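Local coordinates for P450 epoxidase (Sorangium cellulosum, PDB 1Q5D), which is a cytochrome P450 that holds a protoporphyrin IX group containing iron and, in this model, a second bound ligand, at residues A25-P28 and F29-I32; G285-R288 and N289-E293; L52-Y55 and H56-S59. One frame throughout, in Å; residues are numbered along the deposited sequence.

Contact 1: A25-P28 and F29-I32; sequences AEDP and FPAI
Pro28 sets its CG over the face of the Phe29 ring, its next neighbour in the chain, where a loop enters helix 29-38, which corresponds to the A helix of the P450 fold. The two rings run side by side and point the same way. Pro28 CG stands 4.0 Å from the centroid of the Phe29 ring and only 10° off the ring normal, a CH-pi contact over the middle of one face. Phe29 chi1 of -62° leaves CG beside the backbone N, on the side where Pro28 lies. Beside the same ring, near its plane, comes Asp27 OD1, 3.5 Å from Phe29 CD1.

That oxygen also takes the capping bond of the turn, a weak one, from Phe29 N at 3.4 Å. The Asp27 carboxylate reaches forward over the turn because its CG is anti to the backbone N (chi1 -176°); there it crosses Pro30 at about a right angle, with OD1 3.4 Å from Pro30 CD. The backbone bond from Ile32 N to Pro28 O is firmer, 3.1 Å and nearly straight. Ile32 CG1 comes to 3.3 Å from Pro28 O. A water donates to Asp27 O and accepts from Ala31 N.

Outside the turn, Arg335 makes a cation-pi contact with Phe29, and Pro331 touches both Phe29 and Ile32. The chemistry implies a helix start held by mixed means: a weak carboxylate cap, a bridging water and a proline CG over an aromatic face, with neither Pro28 nor Pro30 having an N-H to offer.

Contact 2: G285-R288 and N289-E293; sequences GLMR and NALDE
Leu286 O accepts from Ala290 N at 2.9 Å, an i to i+4 bond in helix 287-297, the K helix of the cytochrome P450 fold, whose ExxR motif is here Glu293 to Arg296. Leu291 N to Met287 O, also 2.9 Å, carries the pattern on, and Asp292 N to Arg288 O is longer at 3.3 Å. Leu291 N has a second, weak bond to Arg288 O. A water in the first turn donates to Gly285 O and accepts from Asn289 N.

Among the side chains, Met287 and Leu291 meet one turn apart and cross obliquely. Met287 CG is anti to the backbone N (chi1 -178°), and the chain then bends at both later torsions, so that the sulfur, not the methyl end, meets the leucine branch point. Glu376 and Val379 of helix 368-385 touch Met287, and Ala375 touches Leu291.

The polar ends work elsewhere. Asn289 gives its ND2 to the carbonyls of Val348 and Arg350 and OD1 accepts from Thr352 OG1, while Asp292 OD1 makes a salt bridge with Arg372 of helix 368-385. The end of Glu293 leads away from 285-288: its OE1 is salt-bridged to Arg296 and Arg350, the family's glutamate-arginine-arginine set, and accepts from Asp347 N. Leu291 CG comes within 3.2 Å of Met287 O, and Met287 SD is 4.1 Å from that same CG.

Contact 3: L52-Y55 and H56-S59; sequences LTRY and HDVS
His56 meets Tyr55 edge to face at the start of helix 55-62, just after strand 49-52; in the P450 fold these correspond to the B helix and a strand of the beta-sheet beside it. The tyrosine edge points at the imidazole, with Tyr55 CD2 over the centre of one His56 face, the ring centroids 5.6 Å apart and the planes at 81°. The tyrosine ring extends along the helix flank because its CG is anti to the backbone N (chi1 -175°).

Asp57 turns back over the residues before the helix. Its OD2 lies 3.7 Å from Arg54 CB, and a water donates to OD2 at 2.7 Å while accepting from Arg54 N, so the carboxylate reaches the N-cap residue's backbone through solvent. Its CB also meets Leu52 CD2 at 4.2 Å, the two side chains crossing at about a right angle. The guanidinium of Arg54 leads away from this site, and its NE binds the carbonyl of Arg36.

Val58 N gives a straight bond to Arg54 O at 2.9 Å. Its CG2 packs against Leu52 CB, 4.1 Å away, joining the helix to the end of the strand; Ile330 and Ala333 of helix 330-333 touch the same valine.

Ser59 N bonds to Tyr55 O at 2.7 Å. Its CB lies 3.7 Å from Tyr55 CE2, and with OG anti to the backbone N (chi1 169°) Ser59 OG is hydrogen-bonded to a water that donates to Tyr55 OH. Tyr55 OH also bonds to the carbonyl of Ala354, so the phenol is gripped from two partners. Together these bonds imply a helix start bridged by two waters, one from Arg54 N to the Asp57 carboxylate and one between the Tyr55 and Ser59 hydroxyls.

From the N terminus, contact 1 comes first, closing the turn that leads from a loop into helix 29-38. Contact 3 follows, turning strand 49-52 of the mixed sheet into helix 55-62, and contact 2 comes far later, at the start of helix 287-297. All three are local turns at helix beginnings, in series along the chain, none nested or crossing. Contacts 1 and 3 lie about 17 Å apart between centres without touching, and both reach helix 330-333, through Pro331 and Ser332 for one and Ile330 and Ala333 for the other. Contact 2 joins its helix to helices 274-282 and 368-385 and to the loop around Val348.

Contact 1: A25-P28 and F29-I32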
loop_
_atom_site.group_PDB
_atom_site.type_symbol
_atom_site.label_atom_id
_atom_site.label_comp_id
_atom_site.label_asym_id
_atom_site.label_seq_id
_atom_site.Cartn_x
_atom_site.Cartn_y
_atom_site.Cartn_z
ATOM N N ALA A 25 12.437 -2.181 -10.869
ATOM C CA ALA A 25 11.189 -1.451 -10.584
ATOM C C ALA A 25 10.425 -1.119 -11.872
ATOM O O ALA A 25 9.225 -1.371 -11.967
ATOM C CB ALA A 25 11.467 -0.196 -9.788
ATOM N N GLU A 26 11.123 -0.556 -12.859
ATOM C CA GLU A 26 10.504 -0.211 -14.139
ATOM C C GLU A 26 9.818 -1.396 -14.832
ATOM O O GLU A 26 8.745 -1.241 -15.429
ATOM C CB GLU A 26 11.522 0.420 -15.099
ATOM C CG GLU A 26 10.935 0.804 -16.454
ATOM C CD GLU A 26 11.964 1.403 -17.404
ATOM O OE1 GLU A 26 13.169 1.048 -17.307
ATOM O OE2 GLU A 26 11.571 2.231 -18.256
ATOM N N ASP A 27 10.432 -2.567 -14.758
ATOM C CA ASP A 27 9.885 -3.743 -15.427
ATOM C C ASP A 27 10.494 -5.023 -14.861
ATOM O O ASP A 27 11.487 -5.545 -15.378
ATOM C CB ASP A 27 10.136 -3.649 -16.934
ATOM C CG ASP A 27 9.509 -4.791 -17.702
ATOM O OD1 ASP A 27 8.675 -5.536 -17.123
ATOM O OD2 ASP A 27 9.802 -5.025 -18.898
ATOM N N PRO A 28 9.921 -5.506 -13.767
ATOM C CA PRO A 28 10.434 -6.694 -13.095
ATOM C C PRO A 28 9.947 -7.985 -13.724
ATOM O O PRO A 28 10.334 -9.065 -13.278
ATOM C CB PRO A 28 9.834 -6.569 -11.696
ATOM C CG PRO A 28 8.535 -5.883 -11.934
ATOM C CD PRO A 28 8.762 -4.920 -13.059
ATOM N N PHE A 29 9.091 -7.881 -14.733
ATOM C CA PHE A 29 8.331 -9.056 -15.152
ATOM C C PHE A 29 9.128 -10.176 -15.832
ATOM O O PHE A 29 8.977 -11.344 -15.451
ATOM C CB PHE A 29 7.037 -8.630 -15.863
ATOM C CG PHE A 29 6.132 -7.848 -14.961
ATOM C CD1 PHE A 29 6.014 -6.474 -15.090
ATOM C CD2 PHE A 29 5.498 -8.477 -13.901
ATOM C CE1 PHE A 29 5.203 -5.750 -14.222
ATOM C CE2 PHE A 29 4.695 -7.756 -13.018
ATOM C CZ PHE A 29 4.553 -6.399 -13.190
ATOM N N PRO A 30 10.010 -9.838 -16.765
ATOM C CA PRO A 30 10.898 -10.851 -17.359
ATOM C C PRO A 30 11.730 -11.601 -16.310
ATOM O O PRO A 30 11.810 -12.824 -16.373
ATOM C CB PRO A 30 11.792 -10.028 -18.297
ATOM C CG PRO A 30 10.950 -8.857 -18.654
ATOM C CD PRO A 30 10.224 -8.506 -17.354
ATOM N N ALA A 31 12.306 -10.887 -15.342
ATOM C CA ALA A 31 13.093 -11.532 -14.286
ATOM C C ALA A 31 12.287 -12.453 -13.374
ATOM O O ALA A 31 12.707 -13.562 -13.089
ATOM C CB ALA A 31 13.863 -10.490 -13.462
ATOM N N ILE A 32 11.126 -12.010 -12.906
ATOM C CA ILE A 32 10.351 -12.884 -12.047
ATOM C C ILE A 32 9.648 -14.004 -12.831
ATOM O O ILE A 32 9.401 -15.056 -12.281
ATOM C CB ILE A 32 9.360 -12.087 -11.150
ATOM C CG1 ILE A 32 8.322 -11.359 -12.014
ATOM C CG2 ILE A 32 10.132 -11.109 -10.249
ATOM C CD1 ILE A 32 7.506 -10.286 -11.253
HETATM O O HOH W 1 13.042 -7.719 -15.248
#

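Contact 2: G285-R288 and N289-E293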
loop_
_atom_site.group_PDB
_atom_site.type_symbol
_atom_site.label_atom_id
_atom_site.label_comp_id
_atom_site.label_asym_id
_atom_site.label_seq_id
_atom_site.Cartn_x
_atom_site.Cartn_y
_atom_site.Cartn_z
ATOM N N GLY A 285 -18.145 3.411 -16.238
ATOM C CA GLY A 285 -18.386 2.393 -15.232
ATOM C C GLY A 285 -17.303 1.322 -15.140
ATOM O O GLY A 285 -17.262 0.566 -14.168
ATOM N N LEU A 286 -16.427 1.272 -16.143
ATOM C CA LEU A 286 -15.310 0.321 -16.180
ATOM C C LEU A 286 -14.095 0.794 -15.361
ATOM O O LEU A 286 -13.143 0.038 -15.168
ATOM C CB LEU A 286 -14.872 0.088 -17.630
ATOM C CG LEU A 286 -14.632 -1.342 -18.138
ATOM C CD1 LEU A 286 -15.550 -2.379 -17.481
ATOM C CD2 LEU A 286 -14.746 -1.409 -19.667
ATOM N N MET A 287 -14.113 2.040 -14.893
ATOM C CA MET A 287 -12.925 2.599 -14.242
ATOM C C MET A 287 -12.540 1.754 -13.026
ATOM O O MET A 287 -11.374 1.442 -12.806
ATOM C CB MET A 287 -13.149 4.066 -13.853
ATOM C CG MET A 287 -11.932 4.751 -13.206
ATOM S SD MET A 287 -10.409 4.584 -14.178
ATOM C CE MET A 287 -10.572 5.951 -15.264
ATOM N N ARG A 288 -13.542 1.375 -12.244
ATOM C CA ARG A 288 -13.338 0.571 -11.055
ATOM C C ARG A 288 -12.561 -0.708 -11.383
ATOM O O ARG A 288 -11.566 -1.026 -10.742
ATOM C CB ARG A 288 -14.690 0.213 -10.448
ATOM C CG ARG A 288 -14.815 0.571 -8.995
ATOM C CD ARG A 288 -14.201 -0.450 -8.060
ATOM N NE ARG A 288 -14.128 0.041 -6.681
ATOM C CZ ARG A 288 -15.182 0.370 -5.935
ATOM N NH1 ARG A 288 -16.411 0.271 -6.430
ATOM N NH2 ARG A 288 -15.008 0.794 -4.686
ATOM N N ASN A 289 -13.036 -1.438 -12.384
ATOM C CA ASN A 289 -12.374 -2.664 -12.797
ATOM C C ASN A 289 -10.992 -2.408 -13.363
ATOM O O ASN A 289 -10.086 -3.185 -13.140
ATOM C CB ASN A 289 -13.211 -3.427 -13.826
ATOM C CG ASN A 289 -12.727 -4.843 -14.012
ATOM O OD1 ASN A 289 -12.653 -5.608 -13.058
ATOM N ND2 ASN A 289 -12.369 -5.192 -15.246
ATOM N N ALA A 290 -10.835 -1.312 -14.085
ATOM C CA ALA A 290 -9.538 -0.947 -14.654
ATOM C C ALA A 290 -8.490 -0.699 -13.565
ATOM O O ALA A 290 -7.307 -0.998 -13.740
ATOM C CB ALA A 290 -9.677 0.271 -15.530
ATOM N N LEU A 291 -8.928 -0.141 -12.444
ATOM C CA LEU A 291 -7.998 0.207 -11.377
ATOM C C LEU A 291 -7.562 -1.060 -10.673
ATOM O O LEU A 291 -6.421 -1.169 -10.231
ATOM C CB LEU A 291 -8.632 1.191 -10.384
ATOM C CG LEU A 291 -8.957 2.563 -10.975
ATOM C CD1 LEU A 291 -9.796 3.385 -9.985
ATOM C CD2 LEU A 291 -7.669 3.304 -11.335
ATOM N N ASP A 292 -8.466 -2.032 -10.585
ATOM C CA ASP A 292 -8.108 -3.321 -10.000
ATOM C C ASP A 292 -7.141 -4.071 -10.922
ATOM O O ASP A 292 -6.202 -4.745 -10.460
ATOM C CB ASP A 292 -9.352 -4.167 -9.714
ATOM C CG ASP A 292 -10.214 -3.586 -8.608
ATOM O OD1 ASP A 292 -9.678 -2.866 -7.737
ATOM O OD2 ASP A 292 -11.443 -3.798 -8.518
ATOM N N GLU A 293 -7.378 -3.961 -12.216
ATOM C CA GLU A 293 -6.491 -4.577 -13.200
ATOM C C GLU A 293 -5.109 -3.896 -13.220
ATOM O O GLU A 293 -4.122 -4.519 -13.567
ATOM C CB GLU A 293 -7.141 -4.572 -14.592
ATOM C CG GLU A 293 -6.210 -4.928 -15.747
ATOM C CD GLU A 293 -5.811 -6.387 -15.778
ATOM O OE1 GLU A 293 -5.384 -6.864 -16.856
ATOM O OE2 GLU A 293 -5.929 -7.068 -14.750
HETATM O O HOH W 2 -15.791 -1.407 -13.234
#

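Contact 3: L52-Y55 and H56-S59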
loop_
_atom_site.group_PDB
_atom_site.type_symbol
_atom_site.label_atom_id
_atom_site.label_comp_id
_atom_site.label_asym_id
_atom_site.label_seq_id
_atom_site.Cartn_x
_atom_site.Cartn_y
_atom_site.Cartn_z
ATOM N N LEU A 52 8.099 -17.223 -2.511
ATOM C CA LEU A 52 7.120 -18.011 -3.264
ATOM C C LEU A 52 6.681 -17.268 -4.520
ATOM O O LEU A 52 6.254 -16.101 -4.450
ATOM C CB LEU A 52 5.921 -18.360 -2.380
ATOM C CG LEU A 52 6.225 -19.354 -1.258
ATOM C CD1 LEU A 52 5.151 -19.314 -0.188
ATOM C CD2 LEU A 52 6.364 -20.762 -1.835
ATOM N N THR A 53 6.762 -17.953 -5.663
ATOM C CA THR A 53 6.567 -17.327 -6.964
ATOM C C THR A 53 5.221 -17.570 -7.653
ATOM O O THR A 53 4.926 -16.899 -8.625
ATOM C CB THR A 53 7.647 -17.796 -7.940
ATOM O OG1 THR A 53 7.624 -19.234 -8.006
ATOM C CG2 THR A 53 9.050 -17.457 -7.421
ATOM N N ARG A 54 4.437 -18.542 -7.198
ATOM C CA ARG A 54 3.243 -18.924 -7.952
ATOM C C ARG A 54 1.925 -18.611 -7.231
ATOM O O ARG A 54 1.832 -18.700 -6.012
ATOM C CB ARG A 54 3.316 -20.403 -8.346
ATOM C CG ARG A 54 4.470 -20.694 -9.309
ATOM C CD ARG A 54 4.820 -22.183 -9.470
ATOM N NE ARG A 54 6.033 -22.344 -10.270
ATOM C CZ ARG A 54 6.600 -23.513 -10.544
ATOM N NH1 ARG A 54 6.068 -24.640 -10.071
ATOM N NH2 ARG A 54 7.705 -23.550 -11.281
ATOM N N TYR A 55 0.912 -18.225 -7.999
ATOM C CA TYR A 55 -0.365 -17.828 -7.403
ATOM C C TYR A 55 -0.882 -18.773 -6.317
ATOM O O TYR A 55 -1.152 -18.355 -5.191
ATOM C CB TYR A 55 -1.443 -17.634 -8.473
ATOM C CG TYR A 55 -2.726 -17.098 -7.888
ATOM C CD1 TYR A 55 -3.010 -15.732 -7.931
ATOM C CD2 TYR A 55 -3.654 -17.952 -7.273
ATOM C CE1 TYR A 55 -4.191 -15.229 -7.393
ATOM C CE2 TYR A 55 -4.841 -17.453 -6.726
ATOM C CZ TYR A 55 -5.104 -16.094 -6.798
ATOM O OH TYR A 55 -6.269 -15.580 -6.255
ATOM N N HIS A 56 -1.016 -20.057 -6.633
ATOM C CA HIS A 56 -1.689 -20.963 -5.696
ATOM C C HIS A 56 -0.947 -21.140 -4.386
ATOM O O HIS A 56 -1.568 -21.268 -3.327
ATOM C CB HIS A 56 -2.019 -22.306 -6.347
ATOM C CG HIS A 56 -3.230 -22.246 -7.226
ATOM N ND1 HIS A 56 -3.156 -22.266 -8.604
ATOM C CD2 HIS A 56 -4.544 -22.118 -6.921
ATOM C CE1 HIS A 56 -4.374 -22.173 -9.109
ATOM N NE2 HIS A 56 -5.234 -22.081 -8.110
ATOM N N ASP A 57 0.382 -21.134 -4.450
ATOM C CA ASP A 57 1.184 -21.234 -3.240
ATOM C C ASP A 57 1.105 -19.930 -2.442
ATOM O O ASP A 57 0.952 -19.941 -1.222
ATOM C CB ASP A 57 2.637 -21.574 -3.586
ATOM C CG ASP A 57 2.747 -22.799 -4.475
ATOM O OD1 ASP A 57 2.206 -23.848 -4.078
ATOM O OD2 ASP A 57 3.322 -22.803 -5.585
ATOM N N VAL A 58 1.219 -18.806 -3.138
ATOM C CA VAL A 58 1.065 -17.494 -2.505
ATOM C C VAL A 58 -0.315 -17.347 -1.838
ATOM O O VAL A 58 -0.427 -16.993 -0.657
ATOM C CB VAL A 58 1.272 -16.378 -3.538
ATOM C CG1 VAL A 58 0.794 -15.054 -2.999
ATOM C CG2 VAL A 58 2.745 -16.291 -3.934
ATOM N N SER A 59 -1.360 -17.629 -2.599
ATOM C CA SER A 59 -2.709 -17.521 -2.075
ATOM C C SER A 59 -2.917 -18.446 -0.881
ATOM O O SER A 59 -3.533 -18.059 0.105
ATOM C CB SER A 59 -3.733 -17.817 -3.168
ATOM O OG SER A 59 -5.016 -17.962 -2.596
HETATM O O HOH W 3 5.093 -20.727 -5.291
HETATM O O HOH W 4 -6.886 -16.609 -3.803
#